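PDB 3D3Q: tRNA delta(2)-isopentenylpyrophosphate transferase from Staphylococcus epidermidis ATCC 12228, which probably transfers a dimethylallyl group from dimethylallyl diphosphate to the adenine at position 37 of tRNAs that read codons beginning with uridine. Local coordinates for residues A[127-138]-A[170-180]; A[44-52]-A[224-233]. All coordinates share one frame; numbering follows the deposited sequence.

Contact 1: A[127-138]-A[170-180]; sequences KMKQVKLKLKEL and LRAIEYYLKTK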
loop_
_atom_site.group_PDB
_atom_site.type_symbol
_atom_site.label_atom_id
_atom_site.label_comp_id
_atom_site.label_asym_id
_atom_site.label_seq_id
_atom_site.Cartn_x
_atom_site.Cartn_y
_atom_site.Cartn_z
ATOM N N LYS A 127 -1.497 -5.982 21.819
ATOM C CA LYS A 127 -2.529 -4.941 21.804
ATOM C C LYS A 127 -3.580 -5.347 20.758
ATOM O O LYS A 127 -4.759 -5.039 20.896
ATOM C CB LYS A 127 -1.911 -3.563 21.452
ATOM C CG LYS A 127 -2.363 -2.385 22.356
ATOM C CD LYS A 127 -1.815 -2.516 23.783
ATOM C CE LYS A 127 -2.733 -1.888 24.850
ATOM N NZ LYS A 127 -2.886 -0.398 24.762
HETATM N N MSE A 128 -3.143 -6.052 19.720
HETATM C CA MSE A 128 -4.057 -6.512 18.688
HETATM C C MSE A 128 -5.203 -7.297 19.301
HETATM O O MSE A 128 -6.344 -7.190 18.853
HETATM C CB MSE A 128 -3.339 -7.418 17.693
HETATM C CG MSE A 128 -3.178 -6.793 16.325
HETATM SE SE MSE A 128 -2.466 -5.156 16.540
HETATM C CE MSE A 128 -3.432 -4.135 15.339
ATOM N N LYS A 129 -4.885 -8.091 20.321
ATOM C CA LYS A 129 -5.876 -8.917 21.011
ATOM C C LYS A 129 -6.659 -8.072 22.008
ATOM O O LYS A 129 -7.891 -8.124 22.060
ATOM C CB LYS A 129 -5.179 -10.076 21.748
ATOM C CG LYS A 129 -6.105 -11.256 22.069
ATOM C CD LYS A 129 -5.338 -12.479 22.599
ATOM C CE LYS A 129 -6.102 -13.805 22.369
ATOM N NZ LYS A 129 -7.482 -13.868 22.958
ATOM N N GLN A 130 -5.920 -7.298 22.795
ATOM C CA GLN A 130 -6.500 -6.418 23.805
ATOM C C GLN A 130 -7.490 -5.470 23.138
ATOM O O GLN A 130 -8.649 -5.391 23.534
ATOM C CB GLN A 130 -5.380 -5.614 24.499
ATOM C CG GLN A 130 -5.773 -4.844 25.785
ATOM C CD GLN A 130 -6.447 -3.486 25.530
ATOM O OE1 GLN A 130 -7.648 -3.406 25.233
ATOM N NE2 GLN A 130 -5.665 -2.412 25.640
ATOM N N VAL A 131 -7.022 -4.759 22.115
ATOM C CA VAL A 131 -7.844 -3.799 21.389
ATOM C C VAL A 131 -9.037 -4.439 20.691
ATOM O O VAL A 131 -10.161 -3.932 20.766
ATOM C CB VAL A 131 -7.004 -3.041 20.337
ATOM C CG1 VAL A 131 -7.908 -2.182 19.453
ATOM C CG2 VAL A 131 -5.963 -2.177 21.043
ATOM N N LYS A 132 -8.786 -5.551 20.007
ATOM C CA LYS A 132 -9.839 -6.244 19.283
ATOM C C LYS A 132 -10.822 -6.805 20.292
ATOM O O LYS A 132 -12.026 -6.592 20.174
ATOM C CB LYS A 132 -9.251 -7.370 18.429
ATOM C CG LYS A 132 -10.105 -7.760 17.216
ATOM C CD LYS A 132 -10.154 -6.642 16.164
ATOM C CE LYS A 132 -11.030 -7.019 14.963
ATOM N NZ LYS A 132 -10.984 -6.031 13.835
ATOM N N LEU A 133 -10.310 -7.508 21.296
ATOM C CA LEU A 133 -11.182 -8.081 22.307
ATOM C C LEU A 133 -12.021 -7.035 22.992
ATOM O O LEU A 133 -13.213 -7.237 23.202
ATOM C CB LEU A 133 -10.374 -8.825 23.354
ATOM C CG LEU A 133 -10.028 -10.239 22.907
ATOM C CD1 LEU A 133 -9.062 -10.840 23.909
ATOM C CD2 LEU A 133 -11.311 -11.080 22.775
ATOM N N LYS A 134 -11.389 -5.920 23.341
ATOM C CA LYS A 134 -12.058 -4.814 24.030
ATOM C C LYS A 134 -13.100 -4.165 23.131
ATOM O O LYS A 134 -14.133 -3.701 23.609
ATOM C CB LYS A 134 -11.016 -3.776 24.463
ATOM C CG LYS A 134 -11.374 -2.997 25.721
ATOM C CD LYS A 134 -12.395 -1.900 25.468
ATOM C CE LYS A 134 -12.890 -1.312 26.788
ATOM N NZ LYS A 134 -13.649 -2.339 27.561
ATOM N N LEU A 135 -12.812 -4.132 21.828
ATOM C CA LEU A 135 -13.718 -3.552 20.842
ATOM C C LEU A 135 -14.933 -4.460 20.707
ATOM O O LEU A 135 -16.074 -3.999 20.728
ATOM C CB LEU A 135 -13.014 -3.396 19.487
ATOM C CG LEU A 135 -12.075 -2.199 19.288
ATOM C CD1 LEU A 135 -11.405 -2.290 17.921
ATOM C CD2 LEU A 135 -12.861 -0.892 19.400
ATOM N N LYS A 136 -14.685 -5.758 20.577
ATOM C CA LYS A 136 -15.772 -6.708 20.463
ATOM C C LYS A 136 -16.609 -6.651 21.745
ATOM O O LYS A 136 -17.782 -7.009 21.746
ATOM C CB LYS A 136 -15.220 -8.118 20.209
ATOM C CG LYS A 136 -16.282 -9.185 19.983
ATOM C CD LYS A 136 -15.725 -10.389 19.221
ATOM C CE LYS A 136 -15.496 -10.070 17.742
ATOM N NZ LYS A 136 -14.989 -11.248 16.974
ATOM N N GLU A 137 -16.008 -6.191 22.836
ATOM C CA GLU A 137 -16.726 -6.072 24.100
ATOM C C GLU A 137 -17.423 -4.717 24.137
ATOM O O GLU A 137 -18.047 -4.349 25.134
ATOM C CB GLU A 137 -15.765 -6.206 25.295
ATOM C CG GLU A 137 -15.205 -7.634 25.476
ATOM C CD GLU A 137 -14.118 -7.762 26.542
ATOM O OE1 GLU A 137 -13.728 -8.917 26.848
ATOM O OE2 GLU A 137 -13.654 -6.718 27.066
ATOM N N LEU A 138 -17.309 -3.970 23.042
ATOM C CA LEU A 138 -17.955 -2.666 22.959
ATOM C C LEU A 138 -19.098 -2.704 21.979
ATOM O O LEU A 138 -19.816 -1.718 21.824
ATOM C CB LEU A 138 -16.971 -1.578 22.540
ATOM C CG LEU A 138 -15.882 -1.178 23.534
ATOM C CD1 LEU A 138 -15.068 -0.070 22.902
ATOM C CD2 LEU A 138 -16.487 -0.718 24.860
ATOM N N LEU A 170 -15.844 4.233 16.187
ATOM C CA LEU A 170 -14.993 3.090 16.531
ATOM C C LEU A 170 -13.563 3.339 16.064
ATOM O O LEU A 170 -12.615 3.083 16.794
ATOM C CB LEU A 170 -15.515 1.792 15.894
ATOM C CG LEU A 170 -16.726 1.146 16.566
ATOM C CD1 LEU A 170 -17.243 0.003 15.686
ATOM C CD2 LEU A 170 -16.348 0.659 17.959
ATOM N N ARG A 171 -13.422 3.841 14.845
ATOM C CA ARG A 171 -12.114 4.127 14.307
ATOM C C ARG A 171 -11.319 4.991 15.285
ATOM O O ARG A 171 -10.122 4.790 15.471
ATOM C CB ARG A 171 -12.256 4.848 12.981
ATOM C CG ARG A 171 -11.616 4.105 11.846
ATOM C CD ARG A 171 -10.417 4.870 11.322
ATOM N NE ARG A 171 -9.295 4.980 12.269
ATOM C CZ ARG A 171 -8.574 3.955 12.720
ATOM N NH1 ARG A 171 -7.574 4.176 13.558
ATOM N NH2 ARG A 171 -8.861 2.713 12.342
ATOM N N ALA A 172 -11.991 5.949 15.910
ATOM C CA ALA A 172 -11.342 6.813 16.872
ATOM C C ALA A 172 -11.027 6.003 18.130
ATOM O O ALA A 172 -9.894 5.999 18.611
ATOM C CB ALA A 172 -12.239 7.993 17.209
ATOM N N ILE A 173 -12.025 5.311 18.669
ATOM C CA ILE A 173 -11.821 4.486 19.854
ATOM C C ILE A 173 -10.773 3.407 19.576
ATOM O O ILE A 173 -9.953 3.086 20.432
ATOM C CB ILE A 173 -13.138 3.833 20.274
ATOM C CG1 ILE A 173 -14.110 4.927 20.698
ATOM C CG2 ILE A 173 -12.905 2.841 21.400
ATOM C CD1 ILE A 173 -15.516 4.455 20.819
ATOM N N GLU A 174 -10.798 2.862 18.368
ATOM C CA GLU A 174 -9.843 1.840 17.962
ATOM C C GLU A 174 -8.401 2.368 17.960
ATOM O O GLU A 174 -7.489 1.716 18.472
ATOM C CB GLU A 174 -10.205 1.344 16.568
ATOM C CG GLU A 174 -9.286 0.279 16.022
ATOM C CD GLU A 174 -9.609 -0.096 14.586
ATOM O OE1 GLU A 174 -8.906 -0.998 14.060
ATOM O OE2 GLU A 174 -10.548 0.506 13.995
ATOM N N TYR A 175 -8.207 3.549 17.374
ATOM C CA TYR A 175 -6.899 4.201 17.279
ATOM C C TYR A 175 -6.281 4.482 18.650
ATOM O O TYR A 175 -5.109 4.186 18.890
ATOM C CB TYR A 175 -7.043 5.514 16.514
ATOM C CG TYR A 175 -5.772 6.302 16.439
ATOM C CD1 TYR A 175 -4.793 6.000 15.498
ATOM C CD2 TYR A 175 -5.538 7.342 17.320
ATOM C CE1 TYR A 175 -3.607 6.720 15.437
ATOM C CE2 TYR A 175 -4.368 8.066 17.271
ATOM C CZ TYR A 175 -3.401 7.760 16.333
ATOM O OH TYR A 175 -2.246 8.511 16.304
ATOM N N TYR A 176 -7.084 5.080 19.528
ATOM C CA TYR A 176 -6.689 5.408 20.894
ATOM C C TYR A 176 -6.212 4.158 21.625
ATOM O O TYR A 176 -5.075 4.084 22.070
ATOM C CB TYR A 176 -7.885 5.988 21.658
ATOM C CG TYR A 176 -7.592 6.203 23.121
ATOM C CD1 TYR A 176 -6.514 6.990 23.516
ATOM C CD2 TYR A 176 -8.360 5.595 24.111
ATOM C CE1 TYR A 176 -6.199 7.168 24.856
ATOM C CE2 TYR A 176 -8.049 5.761 25.464
ATOM C CZ TYR A 176 -6.970 6.553 25.830
ATOM O OH TYR A 176 -6.640 6.758 27.155
ATOM N N LEU A 177 -7.111 3.183 21.750
ATOM C CA LEU A 177 -6.811 1.930 22.432
ATOM C C LEU A 177 -5.486 1.283 22.005
ATOM O O LEU A 177 -4.852 0.611 22.811
ATOM C CB LEU A 177 -7.947 0.919 22.239
ATOM C CG LEU A 177 -8.898 0.587 23.411
ATOM C CD1 LEU A 177 -8.147 0.612 24.754
ATOM C CD2 LEU A 177 -10.044 1.572 23.432
ATOM N N LYS A 178 -5.076 1.479 20.752
ATOM C CA LYS A 178 -3.829 0.912 20.257
ATOM C C LYS A 178 -2.617 1.791 20.578
ATOM O O LYS A 178 -1.702 1.387 21.311
ATOM C CB LYS A 178 -3.901 0.690 18.745
ATOM C CG LYS A 178 -4.766 -0.483 18.324
ATOM C CD LYS A 178 -4.856 -0.628 16.806
ATOM C CE LYS A 178 -5.688 -1.847 16.435
ATOM N NZ LYS A 178 -5.959 -1.904 14.987
ATOM N N THR A 179 -2.612 2.998 20.027
ATOM C CA THR A 179 -1.520 3.939 20.236
ATOM C C THR A 179 -1.610 4.680 21.569
ATOM O O THR A 179 -0.656 5.343 21.983
ATOM C CB THR A 179 -1.492 4.988 19.146
ATOM O OG1 THR A 179 -0.393 5.876 19.377
ATOM C CG2 THR A 179 -2.777 5.781 19.159
ATOM N N LYS A 180 -2.757 4.585 22.231
ATOM C CA LYS A 180 -2.946 5.230 23.526
ATOM C C LYS A 180 -2.817 6.746 23.457
ATOM O O LYS A 180 -2.693 7.413 24.485
ATOM C CB LYS A 180 -1.928 4.689 24.534
ATOM C CG LYS A 180 -2.525 3.923 25.706
ATOM C CD LYS A 180 -3.268 4.839 26.678
ATOM C CE LYS A 180 -3.952 4.008 27.750
ATOM N NZ LYS A 180 -4.883 3.026 27.091
#
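Two helices of the helical part of this IPP transferase, 125-136 and 166-179, pack roughly antiparallel, with Val131 set against Leu177 and Lys178 near the middle of the interface. The axes of 127-136 and 170-179 approach to 9.4 Å at an angle of 146°. Val131 points toward the second helix and spreads both methyls: CG2 lies 3.9 Å from Leu177 CB, while CG1, anti to the backbone N (chi1 172°), and CG2 both rest on the Lys178 stem, which crosses the valine at about a right angle. Beyond CG that lysine is fully extended, and its NZ runs back along its own helix to Glu174 OE1, 3.2 Å away, met on the anti side of the carboxylate. Glu174 OE2 in turn pairs with Arg171 NH2, completing a salt-bridge network along the helix surface; Asn286 adds a weak hydrogen bond to Lys178 NZ. The end methyl CE of selenomethionine Met128 lies against the same lysine tip. Toward the other end of the pair, Leu135 inserts its CD1 methyl beside Glu174 CG (3.8 Å) and its CD2 beside Leu170 CD2 (4.1 Å). Leu138 then closes on Ile173, CD1 to CG2 at 3.9 Å, and helix 143-153 packs on Ile173 through Leu146, Tyr149 and Leu150. Leu170 and Arg171 belong to a region that, by similarity, interacts with substrate tRNA. Where helix 166-179 ends, the bent chain of Lys127 carries NZ to Leu177 O, where it donates a hydrogen bond of 2.9 Å nearly in line with the carbonyl.

Contact 2: A[44-52]-A[224-233]; sequences YQGMDIGTA and HGLFNEVQHL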
loop_
_atom_site.group_PDB
_atom_site.type_symbol
_atom_site.label_atom_id
_atom_site.label_comp_id
_atom_site.label_asym_id
_atom_site.label_seq_id
_atom_site.Cartn_x
_atom_site.Cartn_y
_atom_site.Cartn_z
ATOM N N TYR A 44 14.319 -1.016 -10.048
ATOM C CA TYR A 44 15.517 -1.715 -10.512
ATOM C C TYR A 44 15.312 -2.491 -11.825
ATOM O O TYR A 44 14.349 -3.237 -11.979
ATOM C CB TYR A 44 16.017 -2.673 -9.436
ATOM C CG TYR A 44 16.386 -2.007 -8.134
ATOM C CD1 TYR A 44 17.537 -1.218 -8.027
ATOM C CD2 TYR A 44 15.580 -2.156 -7.004
ATOM C CE1 TYR A 44 17.869 -0.594 -6.822
ATOM C CE2 TYR A 44 15.907 -1.540 -5.800
ATOM C CZ TYR A 44 17.044 -0.761 -5.708
ATOM O OH TYR A 44 17.347 -0.144 -4.505
ATOM N N GLN A 45 16.237 -2.317 -12.763
ATOM C CA GLN A 45 16.154 -2.988 -14.046
ATOM C C GLN A 45 16.723 -4.403 -13.928
ATOM O O GLN A 45 17.740 -4.621 -13.268
ATOM C CB GLN A 45 16.902 -2.164 -15.099
ATOM C CG GLN A 45 18.315 -1.800 -14.657
ATOM C CD GLN A 45 18.807 -0.475 -15.221
ATOM O OE1 GLN A 45 18.130 0.549 -15.101
ATOM N NE2 GLN A 45 20.000 -0.485 -15.816
ATOM N N GLY A 46 16.050 -5.368 -14.552
ATOM C CA GLY A 46 16.511 -6.747 -14.484
ATOM C C GLY A 46 15.704 -7.545 -13.481
ATOM O O GLY A 46 15.636 -8.779 -13.541
HETATM N N MSE A 47 15.095 -6.824 -12.544
HETATM C CA MSE A 47 14.271 -7.433 -11.511
HETATM C C MSE A 47 12.812 -7.145 -11.852
HETATM O O MSE A 47 12.194 -6.258 -11.271
HETATM C CB MSE A 47 14.631 -6.845 -10.154
HETATM C CG MSE A 47 16.120 -6.833 -9.918
HETATM SE SE MSE A 47 16.571 -6.222 -8.160
HETATM C CE MSE A 47 16.852 -7.912 -7.279
ATOM N N ASP A 48 12.268 -7.914 -12.795
ATOM C CA ASP A 48 10.894 -7.729 -13.242
ATOM C C ASP A 48 9.902 -8.767 -12.701
ATOM O O ASP A 48 8.796 -8.423 -12.283
ATOM C CB ASP A 48 10.846 -7.720 -14.777
ATOM C CG ASP A 48 12.100 -7.105 -15.409
ATOM O OD1 ASP A 48 12.542 -6.009 -14.983
ATOM O OD2 ASP A 48 12.646 -7.719 -16.352
ATOM N N ILE A 49 10.299 -10.032 -12.700
ATOM C CA ILE A 49 9.424 -11.092 -12.230
ATOM C C ILE A 49 9.169 -11.081 -10.728
ATOM O O ILE A 49 8.023 -11.135 -10.294
ATOM C CB ILE A 49 9.989 -12.470 -12.621
ATOM C CG1 ILE A 49 10.034 -12.592 -14.139
ATOM C CG2 ILE A 49 9.143 -13.578 -11.997
ATOM C CD1 ILE A 49 10.658 -13.869 -14.629
ATOM N N GLY A 50 10.231 -11.018 -9.934
ATOM C CA GLY A 50 10.057 -11.032 -8.487
ATOM C C GLY A 50 9.403 -9.791 -7.904
ATOM O O GLY A 50 9.045 -9.754 -6.729
ATOM N N THR A 51 9.221 -8.780 -8.733
ATOM C CA THR A 51 8.652 -7.547 -8.261
ATOM C C THR A 51 7.277 -7.270 -8.837
ATOM O O THR A 51 6.687 -6.222 -8.564
ATOM C CB THR A 51 9.567 -6.400 -8.626
ATOM O OG1 THR A 51 9.712 -6.356 -10.055
ATOM C CG2 THR A 51 10.944 -6.605 -7.981
ATOM N N ALA A 52 6.772 -8.208 -9.635
ATOM C CA ALA A 52 5.460 -8.087 -10.278
ATOM C C ALA A 52 5.435 -6.845 -11.159
ATOM O O ALA A 52 4.409 -6.177 -11.292
ATOM C CB ALA A 52 4.351 -8.022 -9.231
ATOM N N HIS A 224 7.042 -18.872 -13.756
ATOM C CA HIS A 224 7.366 -17.967 -14.844
ATOM C C HIS A 224 8.860 -17.707 -15.028
ATOM O O HIS A 224 9.256 -16.985 -15.940
ATOM C CB HIS A 224 6.616 -16.650 -14.673
ATOM C CG HIS A 224 5.223 -16.675 -15.226
ATOM N ND1 HIS A 224 4.444 -15.541 -15.334
ATOM C CD2 HIS A 224 4.473 -17.692 -15.714
ATOM C CE1 HIS A 224 3.276 -15.858 -15.862
ATOM N NE2 HIS A 224 3.267 -17.157 -16.102
ATOM N N GLY A 225 9.692 -18.294 -14.172
ATOM C CA GLY A 225 11.122 -18.103 -14.309
ATOM C C GLY A 225 11.772 -17.213 -13.270
ATOM O O GLY A 225 12.829 -16.634 -13.529
ATOM N N LEU A 226 11.139 -17.091 -12.103
ATOM C CA LEU A 226 11.673 -16.274 -11.005
ATOM C C LEU A 226 13.071 -16.745 -10.633
ATOM O O LEU A 226 13.999 -15.946 -10.522
ATOM C CB LEU A 226 10.776 -16.371 -9.761
ATOM C CG LEU A 226 11.390 -15.858 -8.450
ATOM C CD1 LEU A 226 11.731 -14.385 -8.580
ATOM C CD2 LEU A 226 10.428 -16.084 -7.291
ATOM N N PHE A 227 13.212 -18.049 -10.434
ATOM C CA PHE A 227 14.497 -18.607 -10.069
ATOM C C PHE A 227 15.529 -18.304 -11.157
ATOM O O PHE A 227 16.673 -17.978 -10.849
ATOM C CB PHE A 227 14.371 -20.116 -9.844
ATOM C CG PHE A 227 15.599 -20.750 -9.251
ATOM C CD1 PHE A 227 16.693 -21.065 -10.052
ATOM C CD2 PHE A 227 15.673 -21.003 -7.885
ATOM C CE1 PHE A 227 17.849 -21.631 -9.505
ATOM C CE2 PHE A 227 16.821 -21.568 -7.326
ATOM C CZ PHE A 227 17.917 -21.880 -8.139
ATOM N N ASN A 228 15.131 -18.390 -12.424
ATOM C CA ASN A 228 16.066 -18.113 -13.508
ATOM C C ASN A 228 16.540 -16.662 -13.421
ATOM O O ASN A 228 17.692 -16.346 -13.725
ATOM C CB ASN A 228 15.411 -18.352 -14.867
ATOM C CG ASN A 228 16.411 -18.298 -16.004
ATOM O OD1 ASN A 228 16.043 -18.182 -17.171
ATOM N ND2 ASN A 228 17.691 -18.390 -15.667
ATOM N N GLU A 229 15.643 -15.784 -12.992
ATOM C CA GLU A 229 15.974 -14.383 -12.872
ATOM C C GLU A 229 17.013 -14.161 -11.776
ATOM O O GLU A 229 18.053 -13.547 -12.028
ATOM C CB GLU A 229 14.720 -13.575 -12.573
ATOM C CG GLU A 229 14.820 -12.100 -12.897
ATOM C CD GLU A 229 13.542 -11.375 -12.557
ATOM O OE1 GLU A 229 13.315 -11.127 -11.352
ATOM O OE2 GLU A 229 12.753 -11.074 -13.481
ATOM N N VAL A 230 16.754 -14.661 -10.567
ATOM C CA VAL A 230 17.707 -14.474 -9.477
ATOM C C VAL A 230 19.048 -15.090 -9.833
ATOM O O VAL A 230 20.070 -14.752 -9.243
ATOM C CB VAL A 230 17.225 -15.096 -8.153
ATOM C CG1 VAL A 230 15.803 -14.683 -7.860
ATOM C CG2 VAL A 230 17.357 -16.582 -8.204
ATOM N N GLN A 231 19.043 -15.990 -10.809
ATOM C CA GLN A 231 20.276 -16.635 -11.244
ATOM C C GLN A 231 21.098 -15.664 -12.063
ATOM O O GLN A 231 22.299 -15.562 -11.875
ATOM C CB GLN A 231 19.970 -17.874 -12.084
ATOM C CG GLN A 231 19.539 -19.101 -11.289
ATOM C CD GLN A 231 19.451 -20.344 -12.168
ATOM O OE1 GLN A 231 18.664 -20.391 -13.115
ATOM N NE2 GLN A 231 20.263 -21.354 -11.858
ATOM N N HIS A 232 20.442 -14.958 -12.974
ATOM C CA HIS A 232 21.132 -13.994 -13.813
ATOM C C HIS A 232 21.665 -12.857 -12.962
ATOM O O HIS A 232 22.761 -12.345 -13.203
ATOM C CB HIS A 232 20.185 -13.436 -14.867
ATOM C CG HIS A 232 19.731 -14.454 -15.870
ATOM N ND1 HIS A 232 18.501 -14.389 -16.494
ATOM C CD2 HIS A 232 20.347 -15.554 -16.374
ATOM C CE1 HIS A 232 18.379 -15.402 -17.336
ATOM N NE2 HIS A 232 19.486 -16.123 -17.283
ATOM N N LEU A 233 20.889 -12.452 -11.962
ATOM C CA LEU A 233 21.293 -11.360 -11.074
ATOM C C LEU A 233 22.470 -11.755 -10.206
ATOM O O LEU A 233 23.454 -11.029 -10.132
ATOM C CB LEU A 233 20.125 -10.948 -10.187
ATOM C CG LEU A 233 18.991 -10.213 -10.891
ATOM C CD1 LEU A 233 17.767 -10.187 -9.994
ATOM C CD2 LEU A 233 19.439 -8.800 -11.239
#
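Loop 44-52 has no regular secondary structure and runs past the first two turns of helix 226-235, bringing the CA atoms of Ile49 and Leu226 to 5.8 Å. A type I beta turn spans Ile49 to Ala52, while Gly225, at positive phi, follows the preceding helix in a Schellman motif and serves as N-cap of the next. Between the two backbones stands Glu229. Its CG is anti to the backbone N (chi1 -159°) and its chain is extended, which sends the carboxylate straight into the loop. There OE2 accepts two backbone N-H groups: Ile49 N at 2.8 Å meets its syn lone pair almost linearly, at 166°, whereas Asp48 N, at 3.3 Å, approaches from above the carboxylate plane. OE1 takes a weak bond from Gly50 N and is also hydrogen-bonded to the hydroxyl of Tyr249. Tyr249 falls in a stretch thought, by similarity, to contact substrate tRNA, and Gly50 lies about 8 Å from the side chain of Thr16, in the P-loop thought to bind substrate; the buried glutamate thus ties to the helix a loop that lies near the probable substrate site. Asp48 carries a like charge near the glutamate, but its OD1 forms a salt bridge with Lys53. Apolar contacts flank the carboxylate. On one flank Ile49 lays CG2 3.9 Å from Leu226 CB, with CD1 against the carbonyl oxygens of His224 and Gly225, while Leu226 CD1 abuts Gly50 CA. On the other, Leu233 CD1 meets the end methyl CE of selenomethionine Met47 at 3.7 Å, the two side chains crossing nearly perpendicularly.

How the contacts relate
Contacts 1 and 2 are both partly buried and lie on opposite sides of the chain's centre, 41 Å apart between centres and about 26 Å between nearest atoms, so neither touches the other. In sequence, both segments of contact 1 fall between those of contact 2. Contact 1 joins two helices, mainly through aliphatic side chains, with a salt-bridge network along one helix and a single lysine-to-carbonyl bond across. Contact 2 instead fastens an irregular loop to a helix, and a single carboxylate gripping backbone N-H groups does most of the polar work. Helix 262-286 is common ground: Leu269 touches Leu226 of contact 2, and Asn286 bonds weakly to Lys178 of contact 1.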